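Local coordinates for choline dehydrogenase and related flavoproteins (Aspergillus oryzae, PDB 3Q9T), which oxidises formate as a formate oxidase of the glucose-methanol-choline oxidoreductase family, with 8-formyl-FAD at its catalytic site, at residues Val36-Gly41 with Tyr63-Lys68; Ser93-Tyr98 with Gly210-Val215. All coordinates share one frame; numbering follows the deposited sequence.

Contact 1 (Val36-Gly41 with Tyr63-Lys68). With FAY ([(2R,3S,4R,5R)-5-(6-amino-9H-purin-9-yl)-3,4-dihydroxytetrahydrofuran-2-yl]methyl (2R,3S,4S)-5-(8-formyl-7-methyl-2,4-dioxo-3,4-dihydrobenzo[g]pteridin-10(2H)-yl)-2,3,4-trihydroxypentyl dihydrogen diphosphate), chain D.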
ATOM      1  N   VAL A  36     -15.366 -20.890 -22.838  1.00 19.69           N
ATOM      2  CA  VAL A  36     -14.219 -21.205 -21.980  1.00 18.51           C
ATOM      3  C   VAL A  36     -14.179 -20.263 -20.779  1.00 19.92           C
ATOM      4  O   VAL A  36     -14.492 -19.079 -20.889  1.00 20.80           O
ATOM      5  CB  VAL A  36     -12.862 -21.192 -22.739  1.00 20.91           C
ATOM      6  CG1 VAL A  36     -12.830 -22.287 -23.808  1.00 20.58           C
ATOM      7  CG2 VAL A  36     -12.570 -19.832 -23.342  1.00 18.71           C
ATOM      8  N   GLU A  37     -13.811 -20.813 -19.626  1.00 25.08           N
ATOM      9  CA  GLU A  37     -13.931 -20.131 -18.345  1.00 21.34           C
ATOM     10  C   GLU A  37     -12.912 -20.718 -17.384  1.00 23.61           C
ATOM     11  O   GLU A  37     -12.804 -21.941 -17.271  1.00 19.86           O
ATOM     12  CB  GLU A  37     -15.328 -20.345 -17.767  1.00 15.72           C
ATOM     13  CG  GLU A  37     -15.477 -19.949 -16.322  1.00 16.54           C
ATOM     14  CD  GLU A  37     -15.063 -18.506 -16.070  1.00 21.09           C
ATOM     15  OE1 GLU A  37     -15.363 -17.639 -16.913  1.00 18.38           O
ATOM     16  OE2 GLU A  37     -14.424 -18.245 -15.037  1.00 22.94           O
ATOM     17  N   ALA A  38     -12.175 -19.841 -16.702  1.00 18.88           N
ATOM     18  CA  ALA A  38     -11.149 -20.248 -15.735  1.00 22.03           C
ATOM     19  C   ALA A  38     -11.713 -20.909 -14.469  1.00 22.24           C
ATOM     20  O   ALA A  38     -11.107 -21.826 -13.929  1.00 26.51           O
ATOM     21  CB  ALA A  38     -10.266 -19.052 -15.366  1.00 16.29           C
ATOM     22  N   GLY A  39     -12.870 -20.438 -14.006  1.00 23.43           N
ATOM     23  CA  GLY A  39     -13.474 -20.929 -12.779  1.00 22.46           C
ATOM     24  C   GLY A  39     -14.335 -22.178 -12.933  1.00 20.34           C
ATOM     25  O   GLY A  39     -14.377 -22.785 -14.005  1.00 21.05           O
ATOM     26  N   ILE A  40     -15.024 -22.551 -11.856  1.00 17.58           N
ATOM     27  CA  ILE A  40     -15.903 -23.721 -11.840  1.00 19.43           C
ATOM     28  C   ILE A  40     -17.113 -23.527 -12.745  1.00 23.26           C
ATOM     29  O   ILE A  40     -17.466 -22.397 -13.112  1.00 21.42           O
ATOM     30  CB  ILE A  40     -16.457 -24.024 -10.428  1.00 20.54           C
ATOM     31  CG1 ILE A  40     -17.123 -22.782  -9.840  1.00 16.92           C
ATOM     32  CG2 ILE A  40     -15.372 -24.520  -9.482  1.00 20.83           C
ATOM     33  CD1 ILE A  40     -18.344 -23.128  -8.986  1.00 21.37           C
ATOM     34  N   GLY A  41     -17.762 -24.637 -13.081  1.00 23.52           N
ATOM     35  CA  GLY A  41     -18.849 -24.619 -14.036  1.00 21.99           C
ATOM     36  C   GLY A  41     -20.209 -24.711 -13.384  1.00 22.25           C
ATOM     37  O   GLY A  41     -21.219 -24.510 -14.051  1.00 25.75           O
ATOM     38  N   TYR A  63     -13.434 -18.369  -5.266  1.00 19.49           N
ATOM     39  CA  TYR A  63     -14.150 -17.781  -6.401  1.00 22.44           C
ATOM     40  C   TYR A  63     -13.707 -16.343  -6.699  1.00 21.85           C
ATOM     41  O   TYR A  63     -14.357 -15.626  -7.455  1.00 17.29           O
ATOM     42  CB  TYR A  63     -15.672 -17.895  -6.185  1.00 13.72           C
ATOM     43  CG  TYR A  63     -16.037 -19.300  -5.759  1.00 17.71           C
ATOM     44  CD1 TYR A  63     -15.888 -20.358  -6.645  1.00 18.71           C
ATOM     45  CD2 TYR A  63     -16.454 -19.580  -4.457  1.00 15.40           C
ATOM     46  CE1 TYR A  63     -16.167 -21.641  -6.267  1.00 21.58           C
ATOM     47  CE2 TYR A  63     -16.753 -20.860  -4.071  1.00 22.41           C
ATOM     48  CZ  TYR A  63     -16.606 -21.891  -4.990  1.00 22.84           C
ATOM     49  OH  TYR A  63     -16.884 -23.182  -4.646  1.00 20.99           O
ATOM     50  N   ASP A  64     -12.576 -15.945  -6.119  1.00 18.77           N
ATOM     51  CA  ASP A  64     -12.074 -14.586  -6.269  1.00 18.39           C
ATOM     52  C   ASP A  64     -10.657 -14.565  -6.855  1.00 17.36           C
ATOM     53  O   ASP A  64      -9.724 -15.074  -6.238  1.00 21.95           O
ATOM     54  CB  ASP A  64     -12.083 -13.885  -4.903  1.00 17.43           C
ATOM     55  CG  ASP A  64     -11.646 -12.439  -4.978  1.00 18.56           C
ATOM     56  OD1 ASP A  64     -11.266 -11.982  -6.082  1.00 20.10           O
ATOM     57  OD2 ASP A  64     -11.672 -11.762  -3.924  1.00 17.80           O
ATOM     58  N   TRP A  65     -10.499 -13.943  -8.023  1.00 16.72           N
ATOM     59  CA  TRP A  65      -9.183 -13.699  -8.603  1.00 15.80           C
ATOM     60  C   TRP A  65      -8.250 -13.055  -7.580  1.00 15.20           C
ATOM     61  O   TRP A  65      -7.063 -13.337  -7.558  1.00 18.39           O
ATOM     62  CB  TRP A  65      -9.274 -12.824  -9.858  1.00 11.88           C
ATOM     63  CG  TRP A  65      -9.894 -13.525 -11.041  1.00 21.60           C
ATOM     64  CD1 TRP A  65     -11.214 -13.492 -11.430  1.00 15.35           C
ATOM     65  CD2 TRP A  65      -9.222 -14.369 -11.984  1.00 18.51           C
ATOM     66  NE1 TRP A  65     -11.396 -14.258 -12.557  1.00 19.47           N
ATOM     67  CE2 TRP A  65     -10.194 -14.816 -12.914  1.00 20.18           C
ATOM     68  CE3 TRP A  65      -7.893 -14.792 -12.134  1.00 19.21           C
ATOM     69  CZ2 TRP A  65      -9.875 -15.656 -13.981  1.00 16.39           C
ATOM     70  CZ3 TRP A  65      -7.576 -15.626 -13.196  1.00 18.79           C
ATOM     71  CH2 TRP A  65      -8.563 -16.048 -14.106  1.00 16.59           C
ATOM     72  N   ALA A  66      -8.809 -12.184  -6.749  1.00 17.10           N
ATOM     73  CA  ALA A  66      -8.086 -11.564  -5.648  1.00 14.01           C
ATOM     74  C   ALA A  66      -6.822 -10.858  -6.130  1.00 20.64           C
ATOM     75  O   ALA A  66      -5.744 -11.041  -5.576  1.00 19.09           O
ATOM     76  CB  ALA A  66      -7.769 -12.595  -4.542  1.00 16.98           C
ATOM     77  N   TYR A  67      -6.971 -10.045  -7.167  1.00 15.70           N
ATOM     78  CA  TYR A  67      -5.860  -9.265  -7.696  1.00 18.01           C
ATOM     79  C   TYR A  67      -5.276  -8.250  -6.712  1.00 20.40           C
ATOM     80  O   TYR A  67      -6.002  -7.590  -5.949  1.00 17.71           O
ATOM     81  CB  TYR A  67      -6.308  -8.487  -8.934  1.00 10.75           C
ATOM     82  CG  TYR A  67      -6.817  -9.333 -10.071  1.00 18.42           C
ATOM     83  CD1 TYR A  67      -5.987 -10.243 -10.710  1.00 19.72           C
ATOM     84  CD2 TYR A  67      -8.126  -9.197 -10.537  1.00 15.63           C
ATOM     85  CE1 TYR A  67      -6.449 -11.016 -11.770  1.00 19.12           C
ATOM     86  CE2 TYR A  67      -8.593  -9.962 -11.585  1.00 14.29           C
ATOM     87  CZ  TYR A  67      -7.748 -10.868 -12.197  1.00 14.96           C
ATOM     88  OH  TYR A  67      -8.199 -11.623 -13.239  1.00 16.76           O
ATOM     89  N   LYS A  68      -3.960  -8.098  -6.774  1.00 15.94           N
ATOM     90  CA  LYS A  68      -3.313  -6.896  -6.276  1.00 16.73           C
ATOM     91  C   LYS A  68      -3.622  -5.765  -7.249  1.00 17.95           C
ATOM     92  O   LYS A  68      -3.547  -5.966  -8.467  1.00 14.22           O
ATOM     93  CB  LYS A  68      -1.797  -7.088  -6.242  1.00 15.86           C
ATOM     94  CG  LYS A  68      -1.305  -8.146  -5.252  1.00 16.47           C
ATOM     95  CD  LYS A  68       0.199  -8.293  -5.360  1.00 16.37           C
ATOM     96  CE  LYS A  68       0.779  -9.043  -4.163  1.00 21.53           C
ATOM     97  NZ  LYS A  68       2.245  -9.255  -4.362  1.00 21.32           N
TER
HETATM   98  P   FAY D 600     -17.816  -8.486 -16.933  1.00 20.09           P
HETATM   99  N1  FAY D 600     -22.195  -3.868 -10.100  1.00 18.46           N
HETATM  100  C2  FAY D 600     -23.534  -3.614  -9.809  1.00 22.42           C
HETATM  101  O2  FAY D 600     -24.297  -3.247 -10.695  1.00 21.13           O
HETATM  102  N3  FAY D 600     -24.112  -4.204  -8.705  1.00 25.79           N
HETATM  103  C4  FAY D 600     -23.313  -4.523  -7.635  1.00 28.72           C
HETATM  104  O4  FAY D 600     -23.774  -4.326  -6.496  1.00 23.69           O
HETATM  105  N5  FAY D 600     -21.134  -5.112  -6.861  1.00 21.58           N
HETATM  106  C6  FAY D 600     -19.182  -6.209  -6.148  1.00 24.40           C
HETATM  107  C7  FAY D 600     -17.977  -6.837  -6.408  1.00 21.72           C
HETATM  108  C8  FAY D 600     -17.497  -6.888  -7.721  1.00 20.79           C
HETATM  109  O8  FAY D 600     -15.974  -7.960  -9.143  1.00 19.63           O
HETATM  110  C9  FAY D 600     -18.299  -6.414  -8.768  1.00 16.48           C
HETATM  111  PA  FAY D 600     -16.685 -10.590 -15.417  1.00 14.25           P
HETATM  112  C1' FAY D 600     -19.771  -5.170 -10.987  1.00 24.93           C
HETATM  113  C10 FAY D 600     -21.376  -4.425  -9.147  1.00 18.45           C
HETATM  114  N10 FAY D 600     -20.180  -5.046  -9.517  1.00 19.96           N
HETATM  115  N1A FAY D 600      -8.865 -17.504 -18.680  1.00 15.27           N
HETATM  116  O1A FAY D 600     -15.638 -10.575 -14.354  1.00 23.36           O
HETATM  117  C1B FAY D 600     -13.145 -15.110 -16.804  1.00 19.89           C
HETATM  118  O1P FAY D 600     -18.585  -9.399 -17.857  1.00 19.08           O
HETATM  119  C2' FAY D 600     -20.444  -6.381 -11.673  1.00 17.40           C
HETATM  120  O2' FAY D 600     -20.340  -7.457 -10.811  1.00 19.25           O
HETATM  121  C2A FAY D 600     -10.150 -18.009 -18.604  1.00 16.55           C
HETATM  122  O2A FAY D 600     -18.082 -10.728 -14.896  1.00 19.13           O
HETATM  123  C2B FAY D 600     -13.443 -14.761 -15.356  1.00 19.89           C
HETATM  124  O2B FAY D 600     -13.314 -15.864 -14.477  1.00 15.16           O
HETATM  125  O2P FAY D 600     -17.246  -7.298 -17.689  1.00 19.13           O
HETATM  126  C3' FAY D 600     -20.061  -6.847 -13.116  1.00 28.07           C
HETATM  127  O3' FAY D 600     -20.001  -8.259 -13.311  1.00 19.81           O
HETATM  128  N3A FAY D 600     -11.176 -17.244 -18.075  1.00 19.60           N
HETATM  129  C3B FAY D 600     -14.882 -14.302 -15.451  1.00 19.81           C
HETATM  130  O3B FAY D 600     -15.716 -15.434 -15.433  1.00 17.67           O
HETATM  131  O3P FAY D 600     -16.557  -9.275 -16.309  1.00 18.13           O
HETATM  132  C4' FAY D 600     -18.785  -6.268 -13.672  1.00 24.13           C
HETATM  133  O4' FAY D 600     -18.877  -4.861 -13.463  1.00 20.95           O
HETATM  134  C4A FAY D 600     -10.916 -15.987 -17.633  1.00 19.34           C
HETATM  135  C4B FAY D 600     -14.978 -13.707 -16.834  1.00 18.64           C
HETATM  136  O4B FAY D 600     -13.830 -14.134 -17.548  1.00 18.15           O
HETATM  137  C4X FAY D 600     -21.929  -4.627  -7.868  1.00 26.10           C
HETATM  138  C5' FAY D 600     -18.620  -6.627 -15.169  1.00 26.42           C
HETATM  139  O5' FAY D 600     -18.675  -7.985 -15.630  1.00 23.62           O
HETATM  140  C5A FAY D 600      -9.631 -15.457 -17.711  1.00 21.79           C
HETATM  141  C5B FAY D 600     -15.061 -12.194 -16.781  1.00 17.68           C
HETATM  142  O5B FAY D 600     -16.369 -11.847 -16.401  1.00 19.03           O
HETATM  143  C5X FAY D 600     -19.863  -5.549  -7.166  1.00 28.26           C
HETATM  144  C6A FAY D 600      -8.591 -16.223 -18.233  1.00 25.55           C
HETATM  145  N6A FAY D 600      -7.336 -15.752 -18.215  1.00 22.15           N
HETATM  146  N7A FAY D 600      -9.667 -14.204 -17.212  1.00 20.75           N
HETATM  147  C7M FAY D 600     -17.136  -7.277  -5.234  1.00 18.34           C
HETATM  148  C8A FAY D 600     -10.930 -13.916 -16.833  1.00 14.35           C
HETATM  149  C8M FAY D 600     -16.440  -7.877  -8.028  1.00 20.01           C
HETATM  150  C9A FAY D 600     -19.464  -5.696  -8.505  1.00 19.63           C
HETATM  151  N9A FAY D 600     -11.708 -15.009 -17.082  1.00 22.10           N
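The indole of Trp65 meets the methyl of Ala38 obliquely, Trp65 CH2 to Ala38 CB 3.7 Å apart, while one face carries Tyr67 OH toward the rim and the indole edge receives, in its plane, the ribose oxygen O2B of FAY, the modified FAD. Tyr67 in turn takes Trp65 CB over one face of its ring. This is the adenosine end of a Rossmann-type FAD site: Glu37 directly follows strand 33-36, the place where such folds commonly keep an acidic residue for the ribose hydroxyls. Its chain leaves with CG anti to the backbone N (chi1 167°) and then bends at chi2 (55°), bringing the carboxylate up to the sugar. Glu37 OE1 accepts from FAY O3B at 2.7 Å, and Glu37 OE2 from FAY O2B at the same distance; glutamate suits the spot because its two oxygens can serve a pair of neighbouring hydroxyls. From the other segment Trp65 NE1 adds a weak bond to FAY O2B at 3.2 Å, and has another weak one to Gly87 O. The small Ala38 lets the chain lie close to the adenine, with Ala38 CB 3.4 Å from FAY N3A. Farther along, Ile40 CD1 rests 3.8 Å from Tyr63 CE1 as a purely apolar touch. Gly39, without a side chain to crowd the carboxylate, gives its N-H to Glu37 OE2, N to OE2 2.9 Å, approaching that oxygen on its anti side.

Contact 2 (Ser93-Tyr98 with Gly210-Val215). With FAY ([(2R,3S,4R,5R)-5-(6-amino-9H-purin-9-yl)-3,4-dihydroxytetrahydrofuran-2-yl]methyl (2R,3S,4S)-5-(8-formyl-7-methyl-2,4-dioxo-3,4-dihydrobenzo[g]pteridin-10(2H)-yl)-2,3,4-trihydroxypentyl dihydrogen diphosphate), chain D.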
ATOM      1  N   SER A  93     -18.048 -12.008 -12.269  1.00 14.68           N
ATOM      2  CA  SER A  93     -18.317 -11.129 -11.137  1.00 13.43           C
ATOM      3  C   SER A  93     -19.794 -10.990 -10.794  1.00 19.42           C
ATOM      4  O   SER A  93     -20.116 -10.537  -9.701  1.00 22.87           O
ATOM      5  CB  SER A  93     -17.676  -9.761 -11.347  1.00 19.29           C
ATOM      6  OG  SER A  93     -16.262  -9.884 -11.405  1.00 20.45           O
ATOM      7  N   SER A  94     -20.693 -11.373 -11.704  1.00 18.55           N
ATOM      8  CA  SER A  94     -22.128 -11.419 -11.362  1.00 17.68           C
ATOM      9  C   SER A  94     -22.430 -12.549 -10.353  1.00 18.93           C
ATOM     10  O   SER A  94     -23.514 -12.621  -9.777  1.00 21.76           O
ATOM     11  CB  SER A  94     -23.000 -11.567 -12.622  1.00 13.86           C
ATOM     12  OG  SER A  94     -23.006 -12.908 -13.103  1.00 18.22           O
ATOM     13  N   SER A  95     -21.463 -13.434 -10.152  1.00 18.87           N
ATOM     14  CA  SER A  95     -21.572 -14.489  -9.147  1.00 16.60           C
ATOM     15  C   SER A  95     -21.066 -14.101  -7.759  1.00 15.91           C
ATOM     16  O   SER A  95     -21.260 -14.854  -6.799  1.00 21.67           O
ATOM     17  CB  SER A  95     -20.816 -15.728  -9.600  1.00 15.16           C
ATOM     18  OG  SER A  95     -21.501 -16.367 -10.658  1.00 19.99           O
ATOM     19  N   LEU A  96     -20.402 -12.957  -7.631  1.00 16.83           N
ATOM     20  CA  LEU A  96     -19.991 -12.529  -6.292  1.00 20.73           C
ATOM     21  C   LEU A  96     -20.284 -11.061  -5.960  1.00 18.25           C
ATOM     22  O   LEU A  96     -19.823 -10.564  -4.930  1.00 16.19           O
ATOM     23  CB  LEU A  96     -18.522 -12.892  -5.985  1.00 13.31           C
ATOM     24  CG  LEU A  96     -17.363 -12.530  -6.917  1.00 16.74           C
ATOM     25  CD1 LEU A  96     -17.396 -11.091  -7.417  1.00 17.83           C
ATOM     26  CD2 LEU A  96     -16.000 -12.853  -6.266  1.00 18.09           C
ATOM     27  N   ASN A  97     -21.061 -10.389  -6.812  1.00 17.60           N
ATOM     28  CA  ASN A  97     -21.330  -8.951  -6.645  1.00 17.61           C
ATOM     29  C   ASN A  97     -22.430  -8.648  -5.629  1.00 18.96           C
ATOM     30  O   ASN A  97     -22.981  -9.574  -5.023  1.00 20.35           O
ATOM     31  CB  ASN A  97     -21.551  -8.239  -8.001  1.00 18.87           C
ATOM     32  CG  ASN A  97     -22.949  -8.489  -8.603  1.00 21.79           C
ATOM     33  OD1 ASN A  97     -23.856  -8.993  -7.938  1.00 17.64           O
ATOM     34  ND2 ASN A  97     -23.120  -8.110  -9.867  1.00 15.10           N
ATOM     35  N   TYR A  98     -22.721  -7.361  -5.404  1.00 19.87           N
ATOM     36  CA  TYR A  98     -23.687  -6.980  -4.361  1.00 19.44           C
ATOM     37  C   TYR A  98     -25.057  -6.523  -4.913  1.00 21.88           C
ATOM     38  O   TYR A  98     -25.757  -5.679  -4.330  1.00 16.73           O
ATOM     39  CB  TYR A  98     -23.060  -5.993  -3.351  1.00 19.01           C
ATOM     40  CG  TYR A  98     -21.716  -6.502  -2.866  1.00 22.93           C
ATOM     41  CD1 TYR A  98     -20.627  -5.647  -2.735  1.00 23.42           C
ATOM     42  CD2 TYR A  98     -21.529  -7.860  -2.582  1.00 22.35           C
ATOM     43  CE1 TYR A  98     -19.387  -6.124  -2.328  1.00 21.85           C
ATOM     44  CE2 TYR A  98     -20.293  -8.349  -2.177  1.00 19.72           C
ATOM     45  CZ  TYR A  98     -19.224  -7.471  -2.055  1.00 21.16           C
ATOM     46  OH  TYR A  98     -17.985  -7.936  -1.668  1.00 15.14           O
ATOM     47  N   GLY A 210     -27.425 -14.757 -11.207  1.00 26.15           N
ATOM     48  CA  GLY A 210     -26.184 -14.591 -11.939  1.00 26.27           C
ATOM     49  C   GLY A 210     -26.315 -14.858 -13.431  1.00 24.72           C
ATOM     50  O   GLY A 210     -27.303 -15.445 -13.888  1.00 20.12           O
ATOM     51  N   SER A 211     -25.308 -14.430 -14.190  1.00 14.36           N
ATOM     52  CA  SER A 211     -25.325 -14.559 -15.644  1.00 16.43           C
ATOM     53  C   SER A 211     -25.320 -16.030 -16.102  1.00 21.32           C
ATOM     54  O   SER A 211     -25.661 -16.335 -17.249  1.00 19.62           O
ATOM     55  CB  SER A 211     -24.159 -13.771 -16.265  1.00 19.48           C
ATOM     56  OG  SER A 211     -22.924 -14.480 -16.173  1.00 22.13           O
ATOM     57  N   PHE A 212     -24.947 -16.938 -15.200  1.00 23.15           N
ATOM     58  CA  PHE A 212     -24.994 -18.378 -15.492  1.00 21.76           C
ATOM     59  C   PHE A 212     -26.413 -18.856 -15.819  1.00 23.77           C
ATOM     60  O   PHE A 212     -26.602 -19.921 -16.406  1.00 24.94           O
ATOM     61  CB  PHE A 212     -24.425 -19.188 -14.331  1.00 19.87           C
ATOM     62  CG  PHE A 212     -24.979 -18.792 -12.990  1.00 25.73           C
ATOM     63  CD1 PHE A 212     -24.202 -18.073 -12.092  1.00 20.16           C
ATOM     64  CD2 PHE A 212     -26.276 -19.126 -12.635  1.00 22.34           C
ATOM     65  CE1 PHE A 212     -24.708 -17.705 -10.854  1.00 22.77           C
ATOM     66  CE2 PHE A 212     -26.799 -18.747 -11.403  1.00 23.91           C
ATOM     67  CZ  PHE A 212     -26.015 -18.041 -10.510  1.00 29.47           C
ATOM     68  N   LEU A 213     -27.397 -18.059 -15.421  1.00 18.09           N
ATOM     69  CA  LEU A 213     -28.799 -18.309 -15.724  1.00 16.47           C
ATOM     70  C   LEU A 213     -29.111 -18.212 -17.227  1.00 23.33           C
ATOM     71  O   LEU A 213     -30.168 -18.669 -17.680  1.00 23.92           O
ATOM     72  CB  LEU A 213     -29.649 -17.277 -14.972  1.00 19.95           C
ATOM     73  CG  LEU A 213     -30.454 -17.675 -13.725  1.00 30.66           C
ATOM     74  CD1 LEU A 213     -29.933 -18.940 -13.058  1.00 17.91           C
ATOM     75  CD2 LEU A 213     -30.548 -16.514 -12.738  1.00 23.03           C
ATOM     76  N   PHE A 214     -28.222 -17.562 -17.981  1.00 18.27           N
ATOM     77  CA  PHE A 214     -28.367 -17.426 -19.423  1.00 20.23           C
ATOM     78  C   PHE A 214     -27.991 -18.703 -20.187  1.00 23.77           C
ATOM     79  O   PHE A 214     -28.440 -18.911 -21.321  1.00 25.41           O
ATOM     80  CB  PHE A 214     -27.439 -16.325 -19.936  1.00 21.85           C
ATOM     81  CG  PHE A 214     -28.108 -15.012 -20.172  1.00 25.40           C
ATOM     82  CD1 PHE A 214     -28.841 -14.792 -21.332  1.00 24.21           C
ATOM     83  CD2 PHE A 214     -27.976 -13.976 -19.256  1.00 18.87           C
ATOM     84  CE1 PHE A 214     -29.453 -13.559 -21.573  1.00 19.96           C
ATOM     85  CE2 PHE A 214     -28.586 -12.739 -19.490  1.00 22.41           C
ATOM     86  CZ  PHE A 214     -29.323 -12.530 -20.649  1.00 19.93           C
ATOM     87  N   VAL A 215     -27.142 -19.541 -19.599  1.00 21.51           N
ATOM     88  CA  VAL A 215     -26.454 -20.561 -20.408  1.00 28.30           C
ATOM     89  C   VAL A 215     -26.671 -22.015 -19.999  1.00 29.14           C
ATOM     90  O   VAL A 215     -25.974 -22.915 -20.485  1.00 30.50           O
ATOM     91  CB  VAL A 215     -24.936 -20.293 -20.481  1.00 22.50           C
ATOM     92  CG1 VAL A 215     -24.671 -18.980 -21.179  1.00 19.19           C
ATOM     93  CG2 VAL A 215     -24.318 -20.316 -19.082  1.00 16.24           C
TER
HETATM   94  P   FAY D 600     -17.816  -8.486 -16.933  1.00 20.09           P
HETATM   95  N1  FAY D 600     -22.195  -3.868 -10.100  1.00 18.46           N
HETATM   96  C2  FAY D 600     -23.534  -3.614  -9.809  1.00 22.42           C
HETATM   97  O2  FAY D 600     -24.297  -3.247 -10.695  1.00 21.13           O
HETATM   98  N3  FAY D 600     -24.112  -4.204  -8.705  1.00 25.79           N
HETATM   99  C4  FAY D 600     -23.313  -4.523  -7.635  1.00 28.72           C
HETATM  100  O4  FAY D 600     -23.774  -4.326  -6.496  1.00 23.69           O
HETATM  101  N5  FAY D 600     -21.134  -5.112  -6.861  1.00 21.58           N
HETATM  102  C6  FAY D 600     -19.182  -6.209  -6.148  1.00 24.40           C
HETATM  103  C7  FAY D 600     -17.977  -6.837  -6.408  1.00 21.72           C
HETATM  104  C8  FAY D 600     -17.497  -6.888  -7.721  1.00 20.79           C
HETATM  105  O8  FAY D 600     -15.974  -7.960  -9.143  1.00 19.63           O
HETATM  106  C9  FAY D 600     -18.299  -6.414  -8.768  1.00 16.48           C
HETATM  107  PA  FAY D 600     -16.685 -10.590 -15.417  1.00 14.25           P
HETATM  108  C1' FAY D 600     -19.771  -5.170 -10.987  1.00 24.93           C
HETATM  109  C10 FAY D 600     -21.376  -4.425  -9.147  1.00 18.45           C
HETATM  110  N10 FAY D 600     -20.180  -5.046  -9.517  1.00 19.96           N
HETATM  111  N1A FAY D 600      -8.865 -17.504 -18.680  1.00 15.27           N
HETATM  112  O1A FAY D 600     -15.638 -10.575 -14.354  1.00 23.36           O
HETATM  113  C1B FAY D 600     -13.145 -15.110 -16.804  1.00 19.89           C
HETATM  114  O1P FAY D 600     -18.585  -9.399 -17.857  1.00 19.08           O
HETATM  115  C2' FAY D 600     -20.444  -6.381 -11.673  1.00 17.40           C
HETATM  116  O2' FAY D 600     -20.340  -7.457 -10.811  1.00 19.25           O
HETATM  117  C2A FAY D 600     -10.150 -18.009 -18.604  1.00 16.55           C
HETATM  118  O2A FAY D 600     -18.082 -10.728 -14.896  1.00 19.13           O
HETATM  119  C2B FAY D 600     -13.443 -14.761 -15.356  1.00 19.89           C
HETATM  120  O2B FAY D 600     -13.314 -15.864 -14.477  1.00 15.16           O
HETATM  121  O2P FAY D 600     -17.246  -7.298 -17.689  1.00 19.13           O
HETATM  122  C3' FAY D 600     -20.061  -6.847 -13.116  1.00 28.07           C
HETATM  123  O3' FAY D 600     -20.001  -8.259 -13.311  1.00 19.81           O
HETATM  124  N3A FAY D 600     -11.176 -17.244 -18.075  1.00 19.60           N
HETATM  125  C3B FAY D 600     -14.882 -14.302 -15.451  1.00 19.81           C
HETATM  126  O3B FAY D 600     -15.716 -15.434 -15.433  1.00 17.67           O
HETATM  127  O3P FAY D 600     -16.557  -9.275 -16.309  1.00 18.13           O
HETATM  128  C4' FAY D 600     -18.785  -6.268 -13.672  1.00 24.13           C
HETATM  129  O4' FAY D 600     -18.877  -4.861 -13.463  1.00 20.95           O
HETATM  130  C4A FAY D 600     -10.916 -15.987 -17.633  1.00 19.34           C
HETATM  131  C4B FAY D 600     -14.978 -13.707 -16.834  1.00 18.64           C
HETATM  132  O4B FAY D 600     -13.830 -14.134 -17.548  1.00 18.15           O
HETATM  133  C4X FAY D 600     -21.929  -4.627  -7.868  1.00 26.10           C
HETATM  134  C5' FAY D 600     -18.620  -6.627 -15.169  1.00 26.42           C
HETATM  135  O5' FAY D 600     -18.675  -7.985 -15.630  1.00 23.62           O
HETATM  136  C5A FAY D 600      -9.631 -15.457 -17.711  1.00 21.79           C
HETATM  137  C5B FAY D 600     -15.061 -12.194 -16.781  1.00 17.68           C
HETATM  138  O5B FAY D 600     -16.369 -11.847 -16.401  1.00 19.03           O
HETATM  139  C5X FAY D 600     -19.863  -5.549  -7.166  1.00 28.26           C
HETATM  140  C6A FAY D 600      -8.591 -16.223 -18.233  1.00 25.55           C
HETATM  141  N6A FAY D 600      -7.336 -15.752 -18.215  1.00 22.15           N
HETATM  142  N7A FAY D 600      -9.667 -14.204 -17.212  1.00 20.75           N
HETATM  143  C7M FAY D 600     -17.136  -7.277  -5.234  1.00 18.34           C
HETATM  144  C8A FAY D 600     -10.930 -13.916 -16.833  1.00 14.35           C
HETATM  145  C8M FAY D 600     -16.440  -7.877  -8.028  1.00 20.01           C
HETATM  146  C9A FAY D 600     -19.464  -5.696  -8.505  1.00 19.63           C
HETATM  147  N9A FAY D 600     -11.708 -15.009 -17.082  1.00 22.10           N
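Ser94 reaches Ser211 with a side chain two atoms long. Ser94 CB lies 4.0 Å from Ser211 N, and with chi1 at 78° OG sits between the backbone N and the carbonyl carbon, turned to the other segment. There Ser94 OG accepts the N-H of Ser211, N to OG 3.0 Å, at a nearly straight 170°, while its own proton goes to Gly91 O, so this buried hydroxyl both gives and takes. Serine fits because its short hydroxyl can take a backbone N-H from one segment and give its proton to a carbonyl beside the other. Ser95 OG approaches the edge of the Phe212 ring in its plane, 3.5 Å from Phe212 CE1; its hydrogen bond is to Leu90 O, and the ring edge is a packing neighbour. Over a face of the same ring, offset toward the rim, lies Gly210 CA, whose lack of a side chain lets the ring fold back this closely. The 93-98 loop also serves the flavin nucleotide: Ser93 N donates to FAY O2A at 2.9 Å, Asn97 ND2 to FAY O2' at 3.0 Å, and Tyr98 lays one ring face near the flavin C6. Ser211 OG is bonded to Gly15 O and Asn19 ND2, tying the 210-215 turn to the glycine-rich region of the Rossmann-type fold. Helix 555-572 packs on Ser94, Ser211 and Phe214 through Tyr559, helix 16-25 touches Ser94 and Phe214, and strand 155-159 meets Leu213 and Phe214.

Overall arrangement
Contacts 1 and 2 meet different parts of one extended FAD molecule, their centres 13 Å apart. Contact 1 holds the adenosine end, whereas the 93-98 loop of contact 2 runs beside the pyrophosphate, the ribityl chain and the 8-formyl flavin of the catalytic site. The two touch directly: Trp65 of the 63-68 segment is at the ribose, while Tyr63 O of the same segment packs 3.4 Å from Leu96 CD2 of the 93-98 loop. The side chains of Trp65 and Ser93 are about 6 Å apart. The 210-215 segment forms a second layer behind the loop; the side chain of Ser94 is about 4 Å from that of Thr16, which binds FAD.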